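Local coordinates for UDP-N-acetylglucosamine--peptide N-acetylglucosaminyltransferase stabilizing protein GtfB (Streptococcus gordonii, PDB 5E9T) that partners the glycosyltransferase GtfA in attaching the first GlcNAc to the serine-rich repeat adhesin GspB, acting as a substrate-binding protein in the GtfA-GtfB complex, at residues 30-42 against 118-130. Sequence-based numbering, arbitrary orientation.
Sequences VIEANGFLPDDMI and ERYNKQGRCFAKT
Phe36 lies against the beta turn Asn121-Gly124, a worked example of how a loop and a hairpin tip lock together through one ring and one long lysine. The ring presents one face to the peptide joining Asn121 to Lys122: Lys122 N sits over its centre, the Asn121 carbonyl carbon is offset toward the rim, and Phe36 CD2 meets Lys122 CB at 3.5 Å. Phe36 CG is anti to its carbonyl carbon and beside its backbone N (chi1 -55°), and the ring lies over this peptide, while the lysine runs past it in the opposite direction. Lys122 places CG between its backbone N and carbonyl carbon (chi1 67°) and is extended beyond, delivering NZ in a salt bridge to Asp39 OD1 at 3.2 Å, approached from above the carboxylate plane. At the root of the same residue, Lys122 N donates to Gly35 O (3.0 Å), from above the carbonyl plane. The loop is itself braced by an Asx turn, Phe36 N donating to Asn34 OD1 at 2.8 Å. Phe127, from the classic bulge opposite Arg119, brings CE1 to 3.8 Å from Gly35 CA and turns its edge to Ala33 O. The contact thus joins the loop between parallel strands 28-30 and 41-42 to the hairpin of antiparallel strands 114-120 and 126-132; Tyr143 of strand 138-144 touches both Ala33 and Phe127, and helix 10-21 packs against Pro38 and Met41.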
# COMPACT_ATOMS: atom_id res chain seq x y z
N VAL B 30 8.86 -24.20 -33.68
CA VAL B 30 9.23 -24.15 -32.27
C VAL B 30 7.94 -24.18 -31.46
O VAL B 30 7.04 -23.37 -31.69
CB VAL B 30 10.05 -22.89 -31.96
CG1 VAL B 30 10.80 -23.08 -30.64
CG2 VAL B 30 11.02 -22.60 -33.09
N ILE B 31 7.85 -25.13 -30.53
CA ILE B 31 6.65 -25.26 -29.72
C ILE B 31 6.55 -24.11 -28.73
O ILE B 31 5.46 -23.56 -28.49
CB ILE B 31 6.63 -26.61 -29.00
CG1 ILE B 31 6.68 -27.75 -30.01
CG2 ILE B 31 5.40 -26.73 -28.11
CD1 ILE B 31 7.02 -29.08 -29.40
N GLU B 32 7.68 -23.71 -28.15
CA GLU B 32 7.72 -22.63 -27.19
C GLU B 32 7.09 -21.37 -27.77
O GLU B 32 7.19 -21.10 -28.97
CB GLU B 32 9.17 -22.38 -26.77
CG GLU B 32 9.44 -21.09 -26.00
CD GLU B 32 10.90 -20.68 -26.08
OE1 GLU B 32 11.48 -20.75 -27.18
OE2 GLU B 32 11.48 -20.28 -25.04
N ALA B 33 6.49 -20.57 -26.90
CA ALA B 33 5.72 -19.38 -27.24
C ALA B 33 6.61 -18.18 -27.50
O ALA B 33 6.15 -17.04 -27.42
CB ALA B 33 4.70 -19.07 -26.14
N ASN B 34 7.89 -18.45 -27.74
CA ASN B 34 8.92 -17.43 -27.91
C ASN B 34 8.48 -16.33 -28.87
O ASN B 34 8.04 -16.60 -29.99
CB ASN B 34 10.19 -18.10 -28.43
CG ASN B 34 11.41 -17.23 -28.30
OD1 ASN B 34 11.44 -16.10 -28.79
ND2 ASN B 34 12.44 -17.75 -27.65
N GLY B 35 8.64 -15.09 -28.42
CA GLY B 35 8.23 -13.93 -29.17
C GLY B 35 9.28 -13.39 -30.12
O GLY B 35 8.96 -12.64 -31.04
N PHE B 36 10.55 -13.75 -29.91
CA PHE B 36 11.59 -13.38 -30.87
C PHE B 36 12.05 -14.67 -31.53
O PHE B 36 13.04 -15.28 -31.13
CB PHE B 36 12.76 -12.68 -30.15
CG PHE B 36 12.36 -11.48 -29.33
CD1 PHE B 36 11.63 -11.62 -28.15
CD2 PHE B 36 12.77 -10.22 -29.70
CE1 PHE B 36 11.28 -10.52 -27.40
CE2 PHE B 36 12.43 -9.11 -28.95
CZ PHE B 36 11.68 -9.27 -27.80
N LEU B 37 11.46 -14.97 -32.61
CA LEU B 37 11.85 -16.10 -33.45
C LEU B 37 12.48 -15.61 -34.73
O LEU B 37 12.06 -14.57 -35.27
CB LEU B 37 10.68 -17.02 -33.79
CG LEU B 37 10.28 -17.99 -32.68
CD1 LEU B 37 9.08 -18.82 -33.09
CD2 LEU B 37 11.44 -18.89 -32.26
N PRO B 38 13.59 -16.20 -35.17
CA PRO B 38 14.06 -15.94 -36.53
C PRO B 38 12.92 -16.13 -37.53
O PRO B 38 12.09 -17.04 -37.39
CB PRO B 38 15.17 -16.97 -36.73
CG PRO B 38 15.63 -17.31 -35.35
CD PRO B 38 14.40 -17.24 -34.50
N ASP B 39 12.87 -15.26 -38.54
CA ASP B 39 11.84 -15.37 -39.57
C ASP B 39 11.82 -16.76 -40.20
O ASP B 39 10.80 -17.17 -40.75
CB ASP B 39 12.06 -14.32 -40.66
CG ASP B 39 12.46 -12.98 -40.09
OD1 ASP B 39 11.58 -12.26 -39.56
OD2 ASP B 39 13.66 -12.64 -40.16
N ASP B 40 12.94 -17.47 -40.10
CA ASP B 40 13.03 -18.87 -40.49
C ASP B 40 11.88 -19.70 -39.91
O ASP B 40 11.33 -20.57 -40.59
CB ASP B 40 14.37 -19.43 -40.01
CG ASP B 40 15.02 -20.32 -41.02
OD1 ASP B 40 14.75 -20.15 -42.23
OD2 ASP B 40 15.83 -21.18 -40.61
N MSE B 41 11.51 -19.43 -38.66
CA MSE B 41 10.67 -20.36 -37.92
C MSE B 41 9.28 -19.79 -37.61
O MSE B 41 8.99 -18.63 -37.91
CB MSE B 41 11.38 -20.75 -36.62
CG MSE B 41 12.90 -20.82 -36.79
SE MSE B 41 13.93 -21.41 -35.25
CE MSE B 41 15.71 -20.93 -35.86
N ILE B 42 8.43 -20.63 -37.02
CA ILE B 42 7.08 -20.26 -36.61
C ILE B 42 6.75 -21.03 -35.34
O ILE B 42 7.44 -21.98 -34.97
CB ILE B 42 6.02 -20.56 -37.70
CG1 ILE B 42 6.17 -21.99 -38.21
CG2 ILE B 42 6.08 -19.55 -38.84
CD1 ILE B 42 4.96 -22.48 -38.96
N GLU B 118 3.39 -10.20 -18.68
CA GLU B 118 2.97 -9.77 -20.00
C GLU B 118 4.16 -9.87 -20.94
O GLU B 118 5.24 -9.33 -20.65
CB GLU B 118 2.41 -8.35 -19.96
CG GLU B 118 1.26 -8.20 -18.96
CD GLU B 118 0.69 -6.79 -18.90
OE1 GLU B 118 -0.53 -6.63 -19.13
OE2 GLU B 118 1.46 -5.85 -18.62
N ARG B 119 3.98 -10.58 -22.06
CA ARG B 119 5.08 -11.01 -22.91
C ARG B 119 5.09 -10.23 -24.21
O ARG B 119 4.05 -10.00 -24.83
CB ARG B 119 4.97 -12.50 -23.22
CG ARG B 119 4.38 -13.31 -22.09
CD ARG B 119 5.24 -14.51 -21.76
NE ARG B 119 4.62 -15.35 -20.75
CZ ARG B 119 5.30 -16.05 -19.84
NH1 ARG B 119 6.62 -15.99 -19.82
NH2 ARG B 119 4.66 -16.79 -18.96
N TYR B 120 6.29 -9.85 -24.65
CA TYR B 120 6.48 -9.04 -25.83
C TYR B 120 7.26 -9.81 -26.88
O TYR B 120 8.08 -10.68 -26.56
CB TYR B 120 7.18 -7.72 -25.49
CG TYR B 120 6.31 -6.79 -24.68
CD1 TYR B 120 6.06 -7.02 -23.34
CD2 TYR B 120 5.71 -5.68 -25.28
CE1 TYR B 120 5.25 -6.17 -22.60
CE2 TYR B 120 4.90 -4.83 -24.55
CZ TYR B 120 4.67 -5.08 -23.21
OH TYR B 120 3.87 -4.24 -22.48
N ASN B 121 6.98 -9.50 -28.15
CA ASN B 121 7.61 -10.14 -29.29
C ASN B 121 8.68 -9.22 -29.88
O ASN B 121 8.98 -8.15 -29.33
CB ASN B 121 6.55 -10.54 -30.31
CG ASN B 121 5.68 -9.37 -30.74
OD1 ASN B 121 6.10 -8.21 -30.67
ND2 ASN B 121 4.46 -9.66 -31.18
N LYS B 122 9.27 -9.63 -31.01
CA LYS B 122 10.26 -8.78 -31.66
C LYS B 122 9.63 -7.55 -32.31
O LYS B 122 10.35 -6.60 -32.62
CB LYS B 122 11.04 -9.59 -32.70
CG LYS B 122 10.24 -10.06 -33.90
CD LYS B 122 11.10 -10.90 -34.83
CE LYS B 122 10.27 -11.64 -35.86
NZ LYS B 122 11.02 -12.78 -36.46
N GLN B 123 8.32 -7.56 -32.52
CA GLN B 123 7.63 -6.40 -33.09
C GLN B 123 7.26 -5.36 -32.05
O GLN B 123 6.69 -4.33 -32.41
CB GLN B 123 6.37 -6.84 -33.85
CG GLN B 123 6.61 -7.82 -35.00
CD GLN B 123 6.80 -9.25 -34.54
OE1 GLN B 123 6.99 -9.51 -33.35
NE2 GLN B 123 6.76 -10.19 -35.47
N GLY B 124 7.56 -5.61 -30.77
CA GLY B 124 7.26 -4.67 -29.71
C GLY B 124 5.86 -4.77 -29.14
O GLY B 124 5.56 -4.06 -28.18
N ARG B 125 5.00 -5.61 -29.71
CA ARG B 125 3.66 -5.80 -29.18
C ARG B 125 3.67 -6.79 -28.02
O ARG B 125 4.54 -7.65 -27.91
CB ARG B 125 2.72 -6.29 -30.27
CG ARG B 125 1.28 -5.91 -30.02
CD ARG B 125 0.33 -6.72 -30.86
NE ARG B 125 0.65 -8.15 -30.83
CZ ARG B 125 -0.26 -9.11 -30.79
NH1 ARG B 125 -1.55 -8.80 -30.76
NH2 ARG B 125 0.10 -10.38 -30.77
N CYS B 126 2.68 -6.65 -27.13
CA CYS B 126 2.45 -7.62 -26.06
C CYS B 126 1.42 -8.63 -26.55
O CYS B 126 0.24 -8.31 -26.66
CB CYS B 126 1.99 -6.91 -24.79
SG CYS B 126 1.32 -8.00 -23.50
N PHE B 127 1.88 -9.85 -26.84
CA PHE B 127 1.02 -10.88 -27.39
C PHE B 127 0.47 -11.85 -26.35
O PHE B 127 -0.43 -12.63 -26.67
CB PHE B 127 1.77 -11.67 -28.48
CG PHE B 127 2.90 -12.51 -27.96
CD1 PHE B 127 4.13 -11.95 -27.69
CD2 PHE B 127 2.73 -13.87 -27.76
CE1 PHE B 127 5.17 -12.72 -27.22
CE2 PHE B 127 3.78 -14.65 -27.29
CZ PHE B 127 5.00 -14.07 -27.02
N ALA B 128 0.98 -11.81 -25.12
CA ALA B 128 0.55 -12.78 -24.12
C ALA B 128 0.64 -12.18 -22.73
O ALA B 128 1.57 -11.42 -22.43
CB ALA B 128 1.38 -14.06 -24.20
N LYS B 129 -0.32 -12.53 -21.88
CA LYS B 129 -0.24 -12.30 -20.45
C LYS B 129 -0.42 -13.62 -19.74
O LYS B 129 -1.33 -14.39 -20.06
CB LYS B 129 -1.29 -11.29 -19.96
CG LYS B 129 -1.36 -9.98 -20.71
CD LYS B 129 -2.42 -9.09 -20.08
CE LYS B 129 -2.72 -7.86 -20.91
NZ LYS B 129 -3.91 -7.14 -20.38
N THR B 130 0.44 -13.89 -18.77
CA THR B 130 0.31 -15.05 -17.90
C THR B 130 -0.23 -14.59 -16.56
O THR B 130 0.24 -13.58 -16.01
CB THR B 130 1.66 -15.75 -17.73
OG1 THR B 130 2.22 -16.02 -19.02
CG2 THR B 130 1.48 -17.07 -17.00